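PDB 5XOX: tRNA(His) guanylyltransferase from Saccharomyces cerevisiae, which catalyses the 3'-5' addition of a single guanosine to the -1 position of tRNA(His), using ATP, GTP and magnesium. Local coordinates for residues 58-70 with 79-91. Numbering follows the deposited sequence.
Sequences AKNLVLKYKNDII and YSFILKSSTTLFN
Ile69 and Leu83 face each other as an antiparallel non-hydrogen-bonded pair, bracketed by two backbone bonds: Lys84 N to Asp68 O at 2.8 Å and Ile70 N to Ile82 O at 3.0 Å. Helix 58-64, earlier in the chain than Ile69, runs nearly parallel to strand 79-83, at 16°, their axes 10.4 Å apart at closest approach. The Phe81 ring packs against the helix: Leu61 CD2 lies over one face, 4.2 Å from the ring centroid, Val62 CG1 meets the edge, and Tyr79 CD1 covers the opposite face. Ile69 CG1, anti to its carbonyl carbon (chi1 -57°), turns to Leu83 CD2 at 3.5 Å. Beyond the strand, Thr87 OG1 donates to Asp68 OD1 at 3.0 Å, arriving from above the carboxylate plane, and accepts from Leu89 N in an ST turn. A valine at Thr87 would probably leave both Asp68 OD1 and Leu89 N without these partners and let the turn shift. Leu89 CD2 rests over a face of the Tyr65 ring, 4.0 Å from Tyr65 CD1, while Phe101 meets that tyrosine from helix 94-116. The arrangement is an antiparallel beta hairpin, strands 69-74 and 78-83, backed by the preceding helix; Asp77, which binds catalytic magnesium, lies in the hairpin's connection.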
loop_
_atom_site.group_PDB
_atom_site.type_symbol
_atom_site.label_atom_id
_atom_site.label_comp_id
_atom_site.label_asym_id
_atom_site.label_seq_id
_atom_site.Cartn_x
_atom_site.Cartn_y
_atom_site.Cartn_z
ATOM N N ALA A 58 19.197 19.230 11.836
ATOM C CA ALA A 58 18.198 18.539 12.652
ATOM C C ALA A 58 17.604 19.417 13.769
ATOM O O ALA A 58 16.421 19.288 14.097
ATOM C CB ALA A 58 18.792 17.292 13.251
ATOM N N LYS A 59 18.408 20.298 14.362
ATOM C CA LYS A 59 17.891 21.159 15.412
ATOM C C LYS A 59 16.849 22.090 14.819
ATOM O O LYS A 59 15.787 22.289 15.396
ATOM C CB LYS A 59 19.016 21.949 16.079
ATOM C CG LYS A 59 18.561 22.952 17.148
ATOM C CD LYS A 59 19.746 23.766 17.682
ATOM C CE LYS A 59 20.454 24.551 16.567
ATOM N NZ LYS A 59 19.551 25.487 15.821
ATOM N N ASN A 60 17.150 22.642 13.649
ATOM C CA ASN A 60 16.208 23.534 12.999
ATOM C C ASN A 60 14.955 22.776 12.609
ATOM O O ASN A 60 13.868 23.342 12.588
ATOM C CB ASN A 60 16.831 24.189 11.773
ATOM C CG ASN A 60 18.030 25.036 12.129
ATOM O OD1 ASN A 60 18.326 25.240 13.303
ATOM N ND2 ASN A 60 18.709 25.561 11.121
ATOM N N LEU A 61 15.107 21.492 12.306
ATOM C CA LEU A 61 13.978 20.692 11.895
ATOM C C LEU A 61 13.058 20.396 13.068
ATOM O O LEU A 61 11.855 20.574 12.962
ATOM C CB LEU A 61 14.454 19.414 11.243
ATOM C CG LEU A 61 13.348 18.900 10.337
ATOM C CD1 LEU A 61 13.904 18.319 9.067
ATOM C CD2 LEU A 61 12.498 17.873 11.049
ATOM N N VAL A 62 13.618 19.964 14.192
ATOM C CA VAL A 62 12.808 19.691 15.376
ATOM C C VAL A 62 12.209 21.007 15.841
ATOM O O VAL A 62 11.074 21.063 16.297
ATOM C CB VAL A 62 13.630 18.993 16.518
ATOM C CG1 VAL A 62 14.407 17.817 15.986
ATOM C CG2 VAL A 62 14.569 19.945 17.216
ATOM N N LEU A 63 12.993 22.069 15.705
ATOM C CA LEU A 63 12.558 23.421 15.989
ATOM C C LEU A 63 11.267 23.698 15.218
ATOM O O LEU A 63 10.265 24.091 15.813
ATOM C CB LEU A 63 13.674 24.411 15.617
ATOM C CG LEU A 63 13.387 25.890 15.297
ATOM C CD1 LEU A 63 12.793 26.202 13.864
ATOM C CD2 LEU A 63 12.560 26.510 16.436
ATOM N N LYS A 64 11.309 23.455 13.902
ATOM C CA LYS A 64 10.207 23.723 12.977
ATOM C C LYS A 64 8.917 23.034 13.395
ATOM O O LYS A 64 7.900 23.692 13.586
ATOM C CB LYS A 64 10.588 23.303 11.555
ATOM C CG LYS A 64 9.503 23.564 10.540
ATOM C CD LYS A 64 9.318 25.054 10.281
ATOM C CE LYS A 64 8.219 25.317 9.253
ATOM N NZ LYS A 64 8.202 26.730 8.840
ATOM N N TYR A 65 8.947 21.717 13.539
ATOM C CA TYR A 65 7.845 21.025 14.212
ATOM C C TYR A 65 8.247 20.668 15.616
ATOM O O TYR A 65 8.738 19.568 15.864
ATOM C CB TYR A 65 7.501 19.740 13.462
ATOM C CG TYR A 65 7.813 19.833 11.992
ATOM C CD1 TYR A 65 7.006 20.579 11.144
ATOM C CD2 TYR A 65 9.000 19.325 11.481
ATOM C CE1 TYR A 65 7.289 20.698 9.810
ATOM C CE2 TYR A 65 9.315 19.465 10.146
ATOM C CZ TYR A 65 8.454 20.151 9.316
ATOM O OH TYR A 65 8.764 20.283 7.981
ATOM N N LYS A 66 7.905 21.544 16.547
ATOM C CA LYS A 66 8.281 21.391 17.943
ATOM C C LYS A 66 7.203 20.556 18.604
ATOM O O LYS A 66 7.435 19.922 19.623
ATOM C CB LYS A 66 8.441 22.777 18.597
ATOM C CG LYS A 66 8.714 22.875 20.104
ATOM C CD LYS A 66 8.475 24.362 20.527
ATOM C CE LYS A 66 8.992 24.769 21.931
ATOM N NZ LYS A 66 8.787 26.241 22.206
ATOM N N ASN A 67 6.038 20.505 17.962
ATOM C CA ASN A 67 4.859 19.899 18.568
ATOM C C ASN A 67 4.851 18.390 18.443
ATOM O O ASN A 67 4.436 17.695 19.368
ATOM C CB ASN A 67 3.564 20.444 17.948
ATOM C CG ASN A 67 3.367 21.916 18.202
ATOM O OD1 ASN A 67 3.669 22.412 19.287
ATOM N ND2 ASN A 67 2.805 22.618 17.219
ATOM N N ASP A 68 5.246 17.882 17.283
ATOM C CA ASP A 68 5.032 16.472 16.996
ATOM C C ASP A 68 6.272 15.557 17.192
ATOM O O ASP A 68 6.166 14.321 17.061
ATOM C CB ASP A 68 4.461 16.368 15.579
ATOM C CG ASP A 68 3.245 17.300 15.364
ATOM O OD1 ASP A 68 2.107 16.899 15.699
ATOM O OD2 ASP A 68 3.423 18.443 14.881
ATOM N N ILE A 69 7.421 16.145 17.555
ATOM C CA ILE A 69 8.670 15.379 17.685
ATOM C C ILE A 69 8.941 15.093 19.170
ATOM O O ILE A 69 8.868 16.004 19.994
ATOM C CB ILE A 69 9.859 16.126 17.037
ATOM C CG1 ILE A 69 9.550 16.409 15.577
ATOM C CG2 ILE A 69 11.085 15.257 17.033
ATOM C CD1 ILE A 69 10.731 16.784 14.726
ATOM N N ILE A 70 9.194 13.828 19.510
ATOM C CA ILE A 70 9.713 13.453 20.820
ATOM C C ILE A 70 11.171 13.863 20.874
ATOM O O ILE A 70 11.623 14.522 21.823
ATOM C CB ILE A 70 9.587 11.935 21.073
ATOM C CG1 ILE A 70 8.204 11.437 20.696
ATOM C CG2 ILE A 70 9.860 11.590 22.518
ATOM C CD1 ILE A 70 8.225 10.479 19.541
ATOM N N TYR A 79 20.116 10.754 9.893
ATOM C CA TYR A 79 19.441 11.339 11.046
ATOM C C TYR A 79 18.041 10.735 11.191
ATOM O O TYR A 79 17.373 10.483 10.177
ATOM C CB TYR A 79 19.330 12.837 10.895
ATOM C CG TYR A 79 19.436 13.514 12.222
ATOM C CD1 TYR A 79 18.477 13.342 13.197
ATOM C CD2 TYR A 79 20.582 14.249 12.539
ATOM C CE1 TYR A 79 18.622 13.958 14.429
ATOM C CE2 TYR A 79 20.735 14.855 13.762
ATOM C CZ TYR A 79 19.759 14.699 14.701
ATOM O OH TYR A 79 19.923 15.298 15.911
ATOM N N SER A 80 17.587 10.504 12.426
ATOM C CA SER A 80 16.263 9.880 12.637
ATOM C C SER A 80 15.339 10.793 13.479
ATOM O O SER A 80 15.766 11.325 14.495
ATOM C CB SER A 80 16.421 8.502 13.309
ATOM O OG SER A 80 17.320 7.649 12.609
ATOM N N PHE A 81 14.086 11.001 13.066
ATOM C CA PHE A 81 13.196 11.878 13.839
ATOM C C PHE A 81 11.931 11.140 14.259
ATOM O O PHE A 81 11.192 10.614 13.421
ATOM C CB PHE A 81 12.801 13.082 13.037
ATOM C CG PHE A 81 13.950 13.894 12.506
ATOM C CD1 PHE A 81 14.584 13.521 11.309
ATOM C CD2 PHE A 81 14.376 15.040 13.163
ATOM C CE1 PHE A 81 15.629 14.274 10.784
ATOM C CE2 PHE A 81 15.414 15.819 12.642
ATOM C CZ PHE A 81 16.046 15.429 11.448
ATOM N N ILE A 82 11.706 11.102 15.569
ATOM C CA ILE A 82 10.671 10.289 16.162
ATOM C C ILE A 82 9.484 11.166 16.376
ATOM O O ILE A 82 9.558 12.138 17.117
ATOM C CB ILE A 82 11.108 9.694 17.485
ATOM C CG1 ILE A 82 12.599 9.371 17.501
ATOM C CG2 ILE A 82 10.357 8.414 17.744
ATOM C CD1 ILE A 82 12.971 8.159 16.742
ATOM N N LEU A 83 8.386 10.829 15.724
ATOM C CA LEU A 83 7.147 11.568 15.851
ATOM C C LEU A 83 6.187 10.858 16.785
ATOM O O LEU A 83 6.054 9.612 16.745
ATOM C CB LEU A 83 6.501 11.758 14.493
ATOM C CG LEU A 83 7.302 12.531 13.450
ATOM C CD1 LEU A 83 6.370 12.993 12.381
ATOM C CD2 LEU A 83 7.948 13.734 14.083
ATOM N N LYS A 84 5.520 11.655 17.620
ATOM C CA LYS A 84 4.667 11.110 18.664
ATOM C C LYS A 84 3.503 10.315 18.102
ATOM O O LYS A 84 2.864 10.742 17.138
ATOM C CB LYS A 84 4.118 12.221 19.541
ATOM C CG LYS A 84 3.356 13.279 18.777
ATOM C CD LYS A 84 2.824 14.364 19.719
ATOM C CE LYS A 84 1.767 15.245 19.062
ATOM N NZ LYS A 84 1.092 16.066 20.098
ATOM N N SER A 85 3.180 9.216 18.780
ATOM C CA SER A 85 2.129 8.276 18.373
ATOM C C SER A 85 0.801 8.949 18.018
ATOM O O SER A 85 -0.043 8.359 17.344
ATOM C CB SER A 85 1.841 7.293 19.503
ATOM O OG SER A 85 1.366 8.004 20.643
ATOM N N SER A 86 0.577 10.153 18.519
ATOM C CA SER A 86 -0.693 10.800 18.270
ATOM C C SER A 86 -0.662 11.798 17.130
ATOM O O SER A 86 -1.669 12.445 16.887
ATOM C CB SER A 86 -1.185 11.501 19.534
ATOM O OG SER A 86 -0.247 12.458 19.991
ATOM N N THR A 87 0.462 11.956 16.437
ATOM C CA THR A 87 0.583 13.109 15.535
ATOM C C THR A 87 -0.374 13.144 14.329
ATOM O O THR A 87 -0.703 12.099 13.756
ATOM C CB THR A 87 1.983 13.240 14.991
ATOM O OG1 THR A 87 2.005 14.372 14.117
ATOM C CG2 THR A 87 2.397 11.988 14.244
ATOM N N THR A 88 -0.883 14.345 14.021
ATOM C CA THR A 88 -1.714 14.610 12.838
ATOM C C THR A 88 -0.982 15.300 11.708
ATOM O O THR A 88 -1.605 15.704 10.722
ATOM C CB THR A 88 -2.918 15.470 13.174
ATOM O OG1 THR A 88 -2.486 16.826 13.376
ATOM C CG2 THR A 88 -3.604 14.953 14.414
ATOM N N LEU A 89 0.318 15.507 11.870
ATOM C CA LEU A 89 1.085 16.271 10.885
ATOM C C LEU A 89 0.998 15.787 9.422
ATOM O O LEU A 89 1.308 14.635 9.098
ATOM C CB LEU A 89 2.544 16.296 11.318
ATOM C CG LEU A 89 3.424 17.147 10.413
ATOM C CD1 LEU A 89 2.804 18.520 10.259
ATOM C CD2 LEU A 89 4.791 17.267 11.052
ATOM N N PHE A 90 0.600 16.699 8.541
ATOM C CA PHE A 90 0.387 16.378 7.121
ATOM C C PHE A 90 -0.653 15.287 7.015
ATOM O O PHE A 90 -0.641 14.468 6.086
ATOM C CB PHE A 90 1.678 15.935 6.428
ATOM C CG PHE A 90 2.843 16.850 6.662
ATOM C CD1 PHE A 90 2.699 18.229 6.584
ATOM C CD2 PHE A 90 4.087 16.336 6.967
ATOM C CE1 PHE A 90 3.781 19.072 6.816
ATOM C CE2 PHE A 90 5.167 17.178 7.184
ATOM C CZ PHE A 90 5.015 18.535 7.128
ATOM N N ASN A 91 -1.552 15.297 7.990
ATOM C CA ASN A 91 -2.568 14.277 8.123
ATOM C C ASN A 91 -1.954 12.883 8.001
ATOM O O ASN A 91 -2.533 12.004 7.350
ATOM C CB ASN A 91 -3.667 14.481 7.080
ATOM C CG ASN A 91 -4.920 13.676 7.381
ATOM O OD1 ASN A 91 -5.043 13.060 8.448
ATOM N ND2 ASN A 91 -5.868 13.696 6.448
#